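Local structure of protein GH61E (Thielavia terrestris, 3EII) at residues W95-E100 with P201-F206. The protein is a copper-dependent lytic polysaccharide monooxygenase that cleaves crystalline and amorphous polysaccharides by oxidising their glycosidic bonds, giving C1- and C4-oxidised products. Numbering follows the deposited sequence.
Sequences WFKVYE and PGPAVF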
loop_
_atom_site.group_PDB
_atom_site.type_symbol
_atom_site.label_atom_id
_atom_site.label_comp_id
_atom_site.label_asym_id
_atom_site.label_seq_id
_atom_site.Cartn_x
_atom_site.Cartn_y
_atom_site.Cartn_z
ATOM N N TRP A 95 -10.924 0.657 3.527
ATOM C CA TRP A 95 -9.852 0.975 2.583
ATOM C C TRP A 95 -10.263 1.006 1.108
ATOM O O TRP A 95 -11.023 0.140 0.615
ATOM C CB TRP A 95 -8.691 -0.013 2.725
ATOM C CG TRP A 95 -8.090 -0.047 4.100
ATOM C CD1 TRP A 95 -8.488 -0.818 5.148
ATOM C CD2 TRP A 95 -6.978 0.724 4.574
ATOM N NE1 TRP A 95 -7.692 -0.582 6.246
ATOM C CE2 TRP A 95 -6.755 0.358 5.915
ATOM C CE3 TRP A 95 -6.153 1.693 3.997
ATOM C CZ2 TRP A 95 -5.733 0.925 6.688
ATOM C CZ3 TRP A 95 -5.136 2.264 4.779
ATOM C CH2 TRP A 95 -4.939 1.872 6.103
ATOM N N PHE A 96 -9.754 2.007 0.395
ATOM C CA PHE A 96 -10.023 2.092 -1.035
ATOM C C PHE A 96 -8.699 2.347 -1.736
ATOM O O PHE A 96 -7.855 3.091 -1.228
ATOM C CB PHE A 96 -11.029 3.196 -1.368
ATOM C CG PHE A 96 -10.629 4.577 -0.891
ATOM C CD1 PHE A 96 -10.877 4.976 0.417
ATOM C CD2 PHE A 96 -10.049 5.488 -1.765
ATOM C CE1 PHE A 96 -10.555 6.261 0.841
ATOM C CE2 PHE A 96 -9.729 6.763 -1.354
ATOM C CZ PHE A 96 -9.979 7.157 -0.050
ATOM N N LYS A 97 -8.522 1.710 -2.890
ATOM C CA LYS A 97 -7.293 1.815 -3.671
ATOM C C LYS A 97 -7.221 3.127 -4.440
ATOM O O LYS A 97 -8.180 3.495 -5.126
ATOM C CB LYS A 97 -7.208 0.618 -4.646
ATOM C CG LYS A 97 -5.960 0.599 -5.520
ATOM C CD LYS A 97 -6.015 -0.570 -6.485
ATOM C CE LYS A 97 -6.013 -1.932 -5.726
ATOM N NZ LYS A 97 -6.295 -3.072 -6.628
ATOM N N VAL A 98 -6.083 3.820 -4.327
ATOM C CA VAL A 98 -5.893 5.082 -5.038
ATOM C C VAL A 98 -4.812 5.009 -6.108
ATOM O O VAL A 98 -4.663 5.946 -6.899
ATOM C CB VAL A 98 -5.556 6.254 -4.075
ATOM C CG1 VAL A 98 -6.715 6.478 -3.109
ATOM C CG2 VAL A 98 -4.263 5.968 -3.332
ATOM N N TYR A 99 -4.074 3.897 -6.139
ATOM C CA TYR A 99 -3.015 3.712 -7.122
ATOM C C TYR A 99 -2.608 2.241 -7.264
ATOM O O TYR A 99 -2.682 1.453 -6.304
ATOM C CB TYR A 99 -1.786 4.566 -6.753
ATOM C CG TYR A 99 -0.605 4.378 -7.685
ATOM C CD1 TYR A 99 0.278 3.307 -7.515
ATOM C CD2 TYR A 99 -0.399 5.240 -8.776
ATOM C CE1 TYR A 99 1.332 3.087 -8.406
ATOM C CE2 TYR A 99 0.645 5.034 -9.665
ATOM C CZ TYR A 99 1.500 3.953 -9.475
ATOM O OH TYR A 99 2.507 3.698 -10.365
ATOM N N GLU A 100 -2.200 1.877 -8.481
ATOM C CA GLU A 100 -1.735 0.527 -8.765
ATOM C C GLU A 100 -0.934 0.589 -10.061
ATOM O O GLU A 100 -1.267 1.386 -10.936
ATOM C CB GLU A 100 -2.932 -0.433 -8.946
ATOM C CG GLU A 100 -3.357 -0.646 -10.412
ATOM C CD GLU A 100 -4.634 -1.458 -10.568
ATOM O OE1 GLU A 100 -4.867 -2.400 -9.779
ATOM O OE2 GLU A 100 -5.411 -1.172 -11.496
ATOM N N PRO A 201 -4.309 -7.669 -7.390
ATOM C CA PRO A 201 -5.260 -8.099 -6.360
ATOM C C PRO A 201 -5.943 -6.867 -5.735
ATOM O O PRO A 201 -5.444 -5.752 -5.862
ATOM C CB PRO A 201 -4.368 -8.860 -5.368
ATOM C CG PRO A 201 -3.033 -8.147 -5.504
ATOM C CD PRO A 201 -2.916 -7.957 -6.999
ATOM N N GLY A 202 -7.086 -7.073 -5.082
ATOM C CA GLY A 202 -7.766 -5.968 -4.434
ATOM C C GLY A 202 -8.812 -5.334 -5.321
ATOM O O GLY A 202 -9.015 -5.793 -6.444
ATOM N N PRO A 203 -9.497 -4.280 -4.852
ATOM C CA PRO A 203 -10.532 -3.613 -5.654
ATOM C C PRO A 203 -9.960 -2.689 -6.732
ATOM O O PRO A 203 -8.749 -2.471 -6.814
ATOM C CB PRO A 203 -11.342 -2.864 -4.606
ATOM C CG PRO A 203 -10.251 -2.458 -3.599
ATOM C CD PRO A 203 -9.452 -3.735 -3.479
ATOM N N ALA A 204 -10.849 -2.182 -7.576
ATOM C CA ALA A 204 -10.483 -1.276 -8.655
ATOM C C ALA A 204 -9.960 0.036 -8.074
ATOM O O ALA A 204 -10.326 0.417 -6.971
ATOM C CB ALA A 204 -11.725 -0.979 -9.517
ATOM N N VAL A 205 -9.114 0.728 -8.822
ATOM C CA VAL A 205 -8.589 2.014 -8.384
ATOM C C VAL A 205 -9.732 3.026 -8.333
ATOM O O VAL A 205 -10.593 3.048 -9.220
ATOM C CB VAL A 205 -7.527 2.536 -9.372
ATOM C CG1 VAL A 205 -7.015 3.893 -8.931
ATOM C CG2 VAL A 205 -6.391 1.558 -9.453
ATOM N N PHE A 206 -9.760 3.846 -7.290
ATOM C CA PHE A 206 -10.793 4.855 -7.188
ATOM C C PHE A 206 -10.319 6.105 -7.920
ATOM O O PHE A 206 -9.198 6.563 -7.698
ATOM C CB PHE A 206 -11.082 5.195 -5.724
ATOM C CG PHE A 206 -11.945 6.417 -5.552
ATOM C CD1 PHE A 206 -13.308 6.375 -5.836
ATOM C CD2 PHE A 206 -11.390 7.625 -5.130
ATOM C CE1 PHE A 206 -14.120 7.529 -5.699
ATOM C CE2 PHE A 206 -12.194 8.772 -4.993
ATOM C CZ PHE A 206 -13.563 8.713 -5.281
HETATM O O HOH W 1 -11.058 1.081 -4.345
HETATM O O HOH W 2 -8.052 -0.088 -11.384
#
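The side chain of K97 points at the irregular chain P201-F206 and ends between two of its carbonyl oxygens. It is extended as far as CD and then bends (chi3 -63°), which brings NZ into hydrogen bonds with P203 O, in the carbonyl plane, and with P201 O at 2.9 Å, where the donor is tilted 30° from that plane. The modelled 2.5 Å from NZ to P203 O is shorter than expected, and its exact value is doubtful. A salt bridge to OE1 of E100 within the same strand adds a carboxylate, so the buried ammonium group has three oxygen partners and is probably kept charged. V205 crosses the lysine at about a right angle. Its CG2 packs 3.7 Å from K97 CD and also lies against the E100 carboxylate, while CG1 rests near V98 O. The backbones are tied directly by F206 N to K97 O (2.7 Å). Two waters add to this, one between the backbones (K97 N and A204 O), the other between E100 OE2 and V205 N. At F206 it is CB that meets F96 CD2, at 4.1 Å; the ring planes are 81° apart. V98 and Y99 both face F74 of strand 72-78 in a classic beta bulge. The loop after strand 151-162 crosses the edge of strand 95-100 not paired with 72-78, meeting K97 N and O, in the beta-sandwich of an AA9 enzyme, remote from the copper site.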